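Local coordinates for protein glycoside hydrolase family 31 (Trueperella pyogenes, PDB 5I0F) that probably hydrolyses cycloalternan, a cyclic glucose oligosaccharide, through a covalent glycosyl-enzyme intermediate formed in the TIM barrel of a family 31 glycoside hydrolase, at residues Glu330-Glu335 with Val384-Ile389; Phe464-Gly469 with Pro511-Arg516. All coordinates share one frame; numbering follows the deposited sequence.

Interaction 1: Glu330-Glu335 with Val384-Ile389; sequences EAWSDE and VILWQI. With GLC (alpha-D-glucopyranose), chain C; BGC (beta-D-glucopyranose), chain B.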
ATOM      1  N   GLU A 330     -11.784   3.076  14.577  1.00 16.29           N
ATOM      2  CA  GLU A 330     -12.187   2.839  13.201  1.00 16.43           C
ATOM      3  C   GLU A 330     -13.674   2.904  13.013  1.00 16.31           C
ATOM      4  O   GLU A 330     -14.152   3.619  12.128  1.00 16.00           O
ATOM      5  CB  GLU A 330     -11.649   1.479  12.711  1.00 16.55           C
ATOM      6  CG  GLU A 330     -10.149   1.433  12.693  1.00 16.40           C
ATOM      7  CD  GLU A 330      -9.594   0.332  11.812  1.00 16.69           C
ATOM      8  OE1 GLU A 330     -10.238  -0.763  11.724  1.00 16.77           O
ATOM      9  OE2 GLU A 330      -8.502   0.570  11.234  1.00 16.24           O
ATOM     10  N   ALA A 331     -14.398   2.177  13.859  1.00 16.42           N
ATOM     11  CA  ALA A 331     -15.857   2.118  13.817  1.00 17.07           C
ATOM     12  C   ALA A 331     -16.434   3.177  14.765  1.00 17.26           C
ATOM     13  O   ALA A 331     -16.985   2.850  15.798  1.00 17.91           O
ATOM     14  CB  ALA A 331     -16.339   0.724  14.203  1.00 17.30           C
ATOM     15  N   TRP A 332     -16.264   4.439  14.386  1.00 17.29           N
ATOM     16  CA  TRP A 332     -16.736   5.603  15.127  1.00 17.30           C
ATOM     17  C   TRP A 332     -17.961   6.259  14.497  1.00 18.07           C
ATOM     18  O   TRP A 332     -18.722   6.953  15.192  1.00 18.43           O
ATOM     19  CB  TRP A 332     -15.611   6.667  15.238  1.00 16.99           C
ATOM     20  CG  TRP A 332     -15.152   7.242  13.957  1.00 16.62           C
ATOM     21  CD1 TRP A 332     -14.203   6.739  13.126  1.00 16.18           C
ATOM     22  CD2 TRP A 332     -15.652   8.425  13.328  1.00 16.55           C
ATOM     23  NE1 TRP A 332     -14.078   7.534  12.011  1.00 16.30           N
ATOM     24  CE2 TRP A 332     -14.951   8.579  12.107  1.00 16.52           C
ATOM     25  CE3 TRP A 332     -16.618   9.365  13.674  1.00 17.07           C
ATOM     26  CZ2 TRP A 332     -15.174   9.653  11.235  1.00 16.25           C
ATOM     27  CZ3 TRP A 332     -16.849  10.451  12.793  1.00 17.25           C
ATOM     28  CH2 TRP A 332     -16.120  10.576  11.600  1.00 16.88           C
ATOM     29  N   SER A 333     -18.122   6.107  13.181  1.00 18.18           N
ATOM     30  CA  SER A 333     -19.069   6.933  12.429  1.00 18.63           C
ATOM     31  C   SER A 333     -20.398   6.214  12.181  1.00 19.20           C
ATOM     32  O   SER A 333     -20.595   5.064  12.590  1.00 18.87           O
ATOM     33  CB  SER A 333     -18.440   7.342  11.103  1.00 18.79           C
ATOM     34  OG  SER A 333     -18.553   6.287  10.142  1.00 18.35           O
ATOM     35  N   ASP A 334     -21.312   6.926  11.525  1.00 20.05           N
ATOM     36  CA  ASP A 334     -22.561   6.349  11.062  1.00 21.14           C
ATOM     37  C   ASP A 334     -22.414   5.215  10.003  1.00 21.39           C
ATOM     38  O   ASP A 334     -23.417   4.581   9.629  1.00 21.30           O
ATOM     39  CB  ASP A 334     -23.512   7.458  10.557  1.00 22.52           C
ATOM     40  CG  ASP A 334     -22.946   8.262   9.371  1.00 22.69           C
ATOM     41  OD1 ASP A 334     -22.070   7.785   8.624  1.00 22.56           O
ATOM     42  OD2 ASP A 334     -23.403   9.400   9.187  1.00 24.06           O
ATOM     43  N   GLU A 335     -21.193   4.979   9.515  1.00 21.24           N
ATOM     44  CA  GLU A 335     -20.886   3.940   8.518  1.00 22.05           C
ATOM     45  C   GLU A 335     -21.543   4.172   7.150  1.00 22.56           C
ATOM     46  O   GLU A 335     -21.620   3.260   6.322  1.00 23.29           O
ATOM     47  CB  GLU A 335     -21.218   2.535   9.044  1.00 22.73           C
ATOM     48  CG  GLU A 335     -20.391   2.125  10.262  1.00 22.45           C
ATOM     49  CD  GLU A 335     -18.901   1.914   9.956  1.00 22.23           C
ATOM     50  OE1 GLU A 335     -18.546   1.524   8.817  1.00 21.99           O
ATOM     51  OE2 GLU A 335     -18.072   2.145  10.877  1.00 21.92           O
ATOM     52  N   VAL A 384      -5.999  10.784  19.989  1.00 19.24           N
ATOM     53  CA  VAL A 384      -7.118  10.067  19.362  1.00 19.17           C
ATOM     54  C   VAL A 384      -7.051  10.215  17.842  1.00 18.70           C
ATOM     55  O   VAL A 384      -6.982  11.329  17.321  1.00 18.22           O
ATOM     56  CB  VAL A 384      -8.484  10.579  19.903  1.00 20.00           C
ATOM     57  CG1 VAL A 384      -9.656   9.863  19.227  1.00 20.15           C
ATOM     58  CG2 VAL A 384      -8.561  10.411  21.416  1.00 20.22           C
ATOM     59  N   ILE A 385      -7.041   9.082  17.136  1.00 18.62           N
ATOM     60  CA  ILE A 385      -6.978   9.045  15.665  1.00 19.00           C
ATOM     61  C   ILE A 385      -8.269   8.412  15.114  1.00 18.43           C
ATOM     62  O   ILE A 385      -8.666   7.362  15.592  1.00 18.01           O
ATOM     63  CB  ILE A 385      -5.773   8.181  15.207  1.00 19.62           C
ATOM     64  CG1 ILE A 385      -4.452   8.683  15.815  1.00 20.62           C
ATOM     65  CG2 ILE A 385      -5.692   8.073  13.690  1.00 19.74           C
ATOM     66  CD1 ILE A 385      -3.937   9.978  15.295  1.00 20.98           C
ATOM     67  N   LEU A 386      -8.899   9.025  14.103  1.00 17.57           N
ATOM     68  CA  LEU A 386     -10.099   8.474  13.482  1.00 16.89           C
ATOM     69  C   LEU A 386      -9.838   7.977  12.069  1.00 16.76           C
ATOM     70  O   LEU A 386      -9.123   8.626  11.284  1.00 16.73           O
ATOM     71  CB  LEU A 386     -11.212   9.522  13.416  1.00 17.25           C
ATOM     72  CG  LEU A 386     -11.658  10.152  14.737  1.00 17.34           C
ATOM     73  CD1 LEU A 386     -12.852  11.072  14.507  1.00 18.07           C
ATOM     74  CD2 LEU A 386     -11.996   9.093  15.778  1.00 17.53           C
ATOM     75  N   TRP A 387     -10.495   6.871  11.733  1.00 16.31           N
ATOM     76  CA  TRP A 387     -10.377   6.220  10.428  1.00 16.29           C
ATOM     77  C   TRP A 387     -11.138   6.956   9.335  1.00 16.38           C
ATOM     78  O   TRP A 387     -12.207   7.525   9.582  1.00 16.72           O
ATOM     79  CB  TRP A 387     -10.938   4.812  10.563  1.00 16.11           C
ATOM     80  CG  TRP A 387     -10.830   3.862   9.400  1.00 16.17           C
ATOM     81  CD1 TRP A 387      -9.853   2.941   9.205  1.00 16.13           C
ATOM     82  CD2 TRP A 387     -11.774   3.673   8.341  1.00 16.00           C
ATOM     83  NE1 TRP A 387     -10.126   2.196   8.082  1.00 16.18           N
ATOM     84  CE2 TRP A 387     -11.286   2.630   7.528  1.00 16.17           C
ATOM     85  CE3 TRP A 387     -12.975   4.285   7.997  1.00 16.66           C
ATOM     86  CZ2 TRP A 387     -11.953   2.187   6.376  1.00 16.70           C
ATOM     87  CZ3 TRP A 387     -13.645   3.848   6.871  1.00 16.82           C
ATOM     88  CH2 TRP A 387     -13.131   2.800   6.071  1.00 16.88           C
ATOM     89  N   GLN A 388     -10.559   6.931   8.147  1.00 16.27           N
ATOM     90  CA  GLN A 388     -11.106   7.519   6.925  1.00 16.73           C
ATOM     91  C   GLN A 388     -10.851   6.614   5.742  1.00 16.95           C
ATOM     92  O   GLN A 388      -9.954   5.749   5.791  1.00 16.17           O
ATOM     93  CB  GLN A 388     -10.448   8.870   6.665  1.00 16.90           C
ATOM     94  CG  GLN A 388     -10.830   9.946   7.676  1.00 17.70           C
ATOM     95  CD  GLN A 388     -12.236  10.452   7.475  1.00 18.38           C
ATOM     96  OE1 GLN A 388     -12.450  11.397   6.738  1.00 19.64           O
ATOM     97  NE2 GLN A 388     -13.199   9.842   8.141  1.00 18.88           N
ATOM     98  N   ILE A 389     -11.626   6.848   4.670  1.00 17.17           N
ATOM     99  CA  ILE A 389     -11.483   6.170   3.389  1.00 18.17           C
ATOM    100  C   ILE A 389     -11.732   7.247   2.285  1.00 18.26           C
ATOM    101  O   ILE A 389     -12.624   8.104   2.469  1.00 17.96           O
ATOM    102  CB  ILE A 389     -12.503   5.009   3.285  1.00 19.66           C
ATOM    103  CG1 ILE A 389     -12.347   4.187   2.009  1.00 21.07           C
ATOM    104  CG2 ILE A 389     -13.935   5.530   3.320  1.00 19.85           C
ATOM    105  CD1 ILE A 389     -11.190   3.256   2.045  1.00 21.87           C
TER
HETATM  106  C1  GLC C   2     -13.559  -1.957   8.301  1.00 20.04           C
HETATM  107  C2  GLC C   2     -14.652  -2.456   7.341  1.00 20.89           C
HETATM  108  C3  GLC C   2     -15.382  -1.296   6.675  1.00 21.20           C
HETATM  109  C4  GLC C   2     -15.845  -0.291   7.725  1.00 20.90           C
HETATM  110  C5  GLC C   2     -14.652   0.177   8.554  1.00 20.02           C
HETATM  111  C6  GLC C   2     -15.036   1.190   9.627  1.00 20.36           C
HETATM  112  O2  GLC C   2     -14.088  -3.297   6.328  1.00 22.89           O
HETATM  113  O3  GLC C   2     -16.496  -1.790   5.917  1.00 22.37           O
HETATM  114  O4  GLC C   2     -16.467   0.827   7.073  1.00 22.00           O
HETATM  115  O5  GLC C   2     -14.065  -0.961   9.194  1.00 19.56           O
HETATM  116  O6  GLC C   2     -15.905   0.593  10.582  1.00 19.95           O
HETATM  117  C2  BGC B   1      -7.311  -1.528   6.967  1.00 18.23           C
HETATM  118  C3  BGC B   1      -7.609  -2.259   8.289  1.00 17.77           C
HETATM  119  C4  BGC B   1      -8.925  -1.745   8.862  1.00 18.43           C
HETATM  120  C5  BGC B   1     -10.062  -1.875   7.836  1.00 19.02           C
HETATM  121  C6  BGC B   1     -11.300  -1.168   8.370  1.00 19.27           C
HETATM  122  C1  BGC B   1      -8.456  -0.744   6.276  1.00 19.92           C
HETATM  123  O2  BGC B   1      -6.221  -1.998   6.148  1.00 16.64           O
HETATM  124  O3  BGC B   1      -6.531  -2.074   9.210  1.00 17.48           O
HETATM  125  O4  BGC B   1      -9.264  -2.464  10.063  1.00 17.01           O
HETATM  126  O5  BGC B   1      -9.740  -1.345   6.525  1.00 19.44           O
HETATM  127  O6  BGC B   1     -12.440  -1.455   7.554  1.00 19.74           O
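The carbonyl oxygen of W387 is gripped by two side-chain N-H groups at the C-terminal end of a strand of the (beta/alpha)8 barrel. W332 NE1, from the loop that follows the preceding barrel strand, donates to W387 O over 3.1 Å in an almost straight bond. It arrives in the carbonyl plane, on a lone pair, and the oxygen lies practically in the indole plane. Q388 NE2 folds back to the same oxygen at 2.9 Å because its chain bends at chi2 (-74°); its OE1 is held by Y500. L386 packs over one face of the W332 indole, its CD1 4.0 Å from the centroid of the six-membered ring in a CH-pi contact, while CB of S333 packs on the opposite face. W387, next to L386 in the strand, points its indole into the glycan pocket. With CG anti to its backbone N (chi1 -174°), it crosses E330 at a slant, the carboxylate and ring planes 65° apart, and E330 OE2 comes within 3.4 Å of W387 CD1. One indole face carries C5 of the chain C glucose, and W387 NE1 is hydrogen-bonded to D467 OD2. E330 extends beyond CG to bind the covalently held sugar, OE1 accepting from O4 of the beta-glucose at 2.6 Å; its OE2 pairs with K465. Further along the loop, S333 OG takes the N-H of E335 in an ST turn. The E335 carboxylate then grips the chain C glucose with both oxygens, OE1 on O4 at 2.8 Å and OE2 on O6 at 2.7 Å.

Interaction 2: Phe464-Gly469 with Pro511-Arg516; sequences FKTDGG and PVTFSR. With BGC (beta-D-glucopyranose), chain B; GLC (alpha-D-glucopyranose), chain D.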
ATOM      1  N   PHE A 464      -5.582  11.213  11.607  1.00 16.51           N
ATOM      2  CA  PHE A 464      -6.439  10.330  10.832  1.00 16.42           C
ATOM      3  C   PHE A 464      -5.727   9.064  10.372  1.00 16.25           C
ATOM      4  O   PHE A 464      -4.564   9.120   9.958  1.00 15.93           O
ATOM      5  CB  PHE A 464      -6.970  11.075   9.600  1.00 17.00           C
ATOM      6  CG  PHE A 464      -7.870  12.241   9.923  1.00 17.30           C
ATOM      7  CD1 PHE A 464      -9.223  12.046  10.151  1.00 17.35           C
ATOM      8  CD2 PHE A 464      -7.364  13.549   9.930  1.00 17.75           C
ATOM      9  CE1 PHE A 464     -10.059  13.133  10.410  1.00 18.13           C
ATOM     10  CE2 PHE A 464      -8.180  14.624  10.201  1.00 18.03           C
ATOM     11  CZ  PHE A 464      -9.521  14.423  10.438  1.00 18.40           C
ATOM     12  N   LYS A 465      -6.423   7.926  10.456  1.00 15.82           N
ATOM     13  CA  LYS A 465      -5.995   6.700   9.791  1.00 15.98           C
ATOM     14  C   LYS A 465      -6.592   6.708   8.386  1.00 16.01           C
ATOM     15  O   LYS A 465      -7.752   6.312   8.193  1.00 16.86           O
ATOM     16  CB  LYS A 465      -6.442   5.460  10.563  1.00 15.95           C
ATOM     17  CG  LYS A 465      -5.927   4.165   9.942  1.00 16.08           C
ATOM     18  CD  LYS A 465      -6.178   2.964  10.830  1.00 16.63           C
ATOM     19  CE  LYS A 465      -5.589   1.712  10.200  1.00 16.74           C
ATOM     20  NZ  LYS A 465      -5.740   0.523  11.087  1.00 16.97           N
ATOM     21  N   THR A 466      -5.789   7.166   7.438  1.00 16.34           N
ATOM     22  CA  THR A 466      -6.167   7.377   6.056  1.00 16.73           C
ATOM     23  C   THR A 466      -5.962   6.061   5.325  1.00 16.31           C
ATOM     24  O   THR A 466      -4.977   5.869   4.648  1.00 16.12           O
ATOM     25  CB  THR A 466      -5.330   8.538   5.455  1.00 17.13           C
ATOM     26  OG1 THR A 466      -4.011   8.520   6.015  1.00 17.58           O
ATOM     27  CG2 THR A 466      -5.966   9.878   5.785  1.00 17.34           C
ATOM     28  N   ASP A 467      -6.919   5.156   5.498  1.00 16.05           N
ATOM     29  CA  ASP A 467      -6.906   3.821   4.919  1.00 16.50           C
ATOM     30  C   ASP A 467      -7.312   3.869   3.432  1.00 16.68           C
ATOM     31  O   ASP A 467      -7.877   4.857   2.963  1.00 16.72           O
ATOM     32  CB  ASP A 467      -7.889   2.947   5.733  1.00 17.31           C
ATOM     33  CG  ASP A 467      -7.677   1.453   5.576  1.00 18.33           C
ATOM     34  OD1 ASP A 467      -6.748   0.986   4.900  1.00 18.62           O
ATOM     35  OD2 ASP A 467      -8.485   0.698   6.197  1.00 21.20           O
ATOM     36  N   GLY A 468      -7.006   2.812   2.704  1.00 16.47           N
ATOM     37  CA  GLY A 468      -7.294   2.744   1.270  1.00 17.46           C
ATOM     38  C   GLY A 468      -6.451   3.663   0.393  1.00 17.76           C
ATOM     39  O   GLY A 468      -5.303   3.938   0.693  1.00 17.64           O
ATOM     40  N   GLY A 469      -7.023   4.091  -0.724  1.00 18.28           N
ATOM     41  CA  GLY A 469      -6.346   4.935  -1.713  1.00 18.62           C
ATOM     42  C   GLY A 469      -5.916   4.227  -2.997  1.00 18.90           C
ATOM     43  O   GLY A 469      -5.393   4.887  -3.913  1.00 18.94           O
ATOM     44  N   PRO A 511       0.852  16.890  11.303  1.00 21.97           N
ATOM     45  CA  PRO A 511       0.165  16.165  10.225  1.00 21.94           C
ATOM     46  C   PRO A 511       0.272  14.656  10.426  1.00 20.70           C
ATOM     47  O   PRO A 511       0.913  13.939   9.645  1.00 20.74           O
ATOM     48  CB  PRO A 511       0.924  16.628   8.976  1.00 22.19           C
ATOM     49  CG  PRO A 511       2.335  16.809   9.479  1.00 22.67           C
ATOM     50  CD  PRO A 511       2.146  17.442  10.842  1.00 22.89           C
ATOM     51  N   VAL A 512      -0.356  14.181  11.490  1.00 20.58           N
ATOM     52  CA  VAL A 512      -0.299  12.786  11.842  1.00 19.88           C
ATOM     53  C   VAL A 512      -1.405  12.068  11.054  1.00 19.51           C
ATOM     54  O   VAL A 512      -2.552  11.959  11.515  1.00 19.70           O
ATOM     55  CB  VAL A 512      -0.406  12.584  13.360  1.00 19.90           C
ATOM     56  CG1 VAL A 512      -0.377  11.099  13.689  1.00 20.07           C
ATOM     57  CG2 VAL A 512       0.752  13.286  14.075  1.00 20.47           C
ATOM     58  N   THR A 513      -1.054  11.635   9.848  1.00 18.57           N
ATOM     59  CA  THR A 513      -1.840  10.670   9.090  1.00 18.24           C
ATOM     60  C   THR A 513      -1.168   9.301   9.162  1.00 18.05           C
ATOM     61  O   THR A 513       0.045   9.217   9.333  1.00 17.98           O
ATOM     62  CB  THR A 513      -2.004  11.074   7.612  1.00 18.34           C
ATOM     63  OG1 THR A 513      -0.718  11.198   6.968  1.00 18.24           O
ATOM     64  CG2 THR A 513      -2.734  12.381   7.528  1.00 18.98           C
ATOM     65  N   PHE A 514      -1.950   8.244   9.022  1.00 17.31           N
ATOM     66  CA  PHE A 514      -1.475   6.864   9.167  1.00 17.44           C
ATOM     67  C   PHE A 514      -2.090   6.107   7.986  1.00 16.98           C
ATOM     68  O   PHE A 514      -3.299   5.832   7.999  1.00 15.94           O
ATOM     69  CB  PHE A 514      -1.973   6.337  10.521  1.00 17.86           C
ATOM     70  CG  PHE A 514      -1.407   5.007  10.972  1.00 18.69           C
ATOM     71  CD1 PHE A 514      -0.049   4.777  11.045  1.00 19.51           C
ATOM     72  CD2 PHE A 514      -2.268   4.008  11.415  1.00 19.38           C
ATOM     73  CE1 PHE A 514       0.445   3.559  11.509  1.00 20.10           C
ATOM     74  CE2 PHE A 514      -1.788   2.798  11.911  1.00 19.90           C
ATOM     75  CZ  PHE A 514      -0.429   2.568  11.952  1.00 19.67           C
ATOM     76  N   SER A 515      -1.261   5.789   6.984  1.00 16.31           N
ATOM     77  CA  SER A 515      -1.697   5.240   5.679  1.00 16.44           C
ATOM     78  C   SER A 515      -1.034   3.903   5.394  1.00 16.08           C
ATOM     79  O   SER A 515      -0.027   3.598   5.990  1.00 15.86           O
ATOM     80  CB  SER A 515      -1.310   6.192   4.540  1.00 16.28           C
ATOM     81  OG  SER A 515      -1.773   7.498   4.792  1.00 16.57           O
ATOM     82  N   ARG A 516      -1.638   3.100   4.511  1.00 15.88           N
ATOM     83  CA  ARG A 516      -1.022   1.875   4.012  1.00 16.32           C
ATOM     84  C   ARG A 516      -0.529   2.017   2.582  1.00 16.79           C
ATOM     85  O   ARG A 516       0.387   1.301   2.193  1.00 16.55           O
ATOM     86  CB  ARG A 516      -1.963   0.654   4.107  1.00 16.62           C
ATOM     87  CG  ARG A 516      -3.215   0.770   3.233  1.00 16.88           C
ATOM     88  CD  ARG A 516      -4.203  -0.377   3.434  1.00 17.29           C
ATOM     89  NE  ARG A 516      -5.206  -0.340   2.364  1.00 17.61           N
ATOM     90  CZ  ARG A 516      -6.302  -1.097   2.305  1.00 18.29           C
ATOM     91  NH1 ARG A 516      -6.616  -1.941   3.281  1.00 18.28           N
ATOM     92  NH2 ARG A 516      -7.106  -1.018   1.257  1.00 18.60           N
TER
HETATM   93  C2  BGC B   1      -7.311  -1.528   6.967  1.00 18.23           C
HETATM   94  C3  BGC B   1      -7.609  -2.259   8.289  1.00 17.77           C
HETATM   95  C4  BGC B   1      -8.925  -1.745   8.862  1.00 18.43           C
HETATM   96  C5  BGC B   1     -10.062  -1.875   7.836  1.00 19.02           C
HETATM   97  C6  BGC B   1     -11.300  -1.168   8.370  1.00 19.27           C
HETATM   98  C1  BGC B   1      -8.456  -0.744   6.276  1.00 19.92           C
HETATM   99  O2  BGC B   1      -6.221  -1.998   6.148  1.00 16.64           O
HETATM  100  O3  BGC B   1      -6.531  -2.074   9.210  1.00 17.48           O
HETATM  101  O4  BGC B   1      -9.264  -2.464  10.063  1.00 17.01           O
HETATM  102  O5  BGC B   1      -9.740  -1.345   6.525  1.00 19.44           O
HETATM  103  O6  BGC B   1     -12.440  -1.455   7.554  1.00 19.74           O
HETATM  104  C1  GLC D   2     -11.153  -6.484   4.610  1.00 25.41           C
HETATM  105  C2  GLC D   2      -9.987  -5.811   5.339  1.00 24.85           C
HETATM  106  C3  GLC D   2      -9.774  -4.396   4.818  1.00 24.05           C
HETATM  107  C4  GLC D   2      -9.538  -4.439   3.316  1.00 23.69           C
HETATM  108  C5  GLC D   2     -10.767  -5.092   2.677  1.00 24.16           C
HETATM  109  C6  GLC D   2     -10.677  -5.179   1.162  1.00 24.21           C
HETATM  110  O2  GLC D   2     -10.243  -5.810   6.747  1.00 23.26           O
HETATM  111  O3  GLC D   2      -8.643  -3.809   5.482  1.00 23.19           O
HETATM  112  O4  GLC D   2      -9.309  -3.110   2.806  1.00 22.41           O
HETATM  113  O5  GLC D   2     -10.962  -6.422   3.195  1.00 25.23           O
HETATM  114  O6  GLC D   2      -9.713  -6.155   0.735  1.00 24.36           O
HETATM  115  O   HOH W   1      -3.813   4.177   2.908  1.00 18.77           O
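F464 and T513 are bridged as parallel neighbours in the closed TIM barrel, where the axes of the short segments 464-466 and 513-515 approach to 4.5 Å and their directions differ by 26°. This end of the contact is tightly knit: F464 N donates to V512 O, and F464 O accepts F514 N at 2.9 Å. Beyond it the ladder slackens, since T466 N reaches F514 O only through a weak, bent bond. On the face that meets helix 485-506 the hydroxyls of T466 and S515 lie close together, OG1 and OG 2.7 Å apart. On the barrel-interior face K465 and F514 point the same way, with K465 CG 3.9 Å from F514 CD2. The fully extended lysine carries its ammonium group to E330, its main polar partner, and more weakly to O3 of the beta-glucose.

Past the strands the chains part, and a water takes over from direct pairing: it donates to T466 O and G468 O and accepts from R516 N. Here the two segments meet around the sugar. D467 OD2 is bonded covalently to C1 of the beta-glucose, which identifies D467 as the nucleophile trapped as the glycosyl-enzyme intermediate. Its other oxygen, OD1, accepts from G468 N at 2.9 Å, met from above the carboxylate plane, and lies over one face of the R516 guanidinium, the two planes almost perpendicular (87°). E470 forms a salt bridge with R516 NE, consistent with a fixed course for the extended arginine. At its tip NH1 serves two sugars, donating to O2 of the beta-glucose at 2.9 Å and to O4 of the chain D glucose at 3.0 Å.

How the interactions relate
Both contacts are buried in the TIM barrel and meet on the adjacent strands 383-388 and 463-466, where Q388 N probably bonds to K465 O and I385 CG2 packs on the F464-K465 backbone. Interaction 2 joins two neighbouring strands through main-chain bonds; interaction 1 instead fastens a loop to a strand end chiefly by side chains, one of them bonded to a main-chain carbonyl, with indoles doing much of the work. Their polar ends converge on the beta-glucose: the salt bridge between E330 OE2 and K465 NZ spans 2.8 Å. Around that shared sugar, 330-335 and 384-389 line the side occupied by the chain C glucose, whereas 464-469 supplies the nucleophile and 511-516 reaches the chain D glucose.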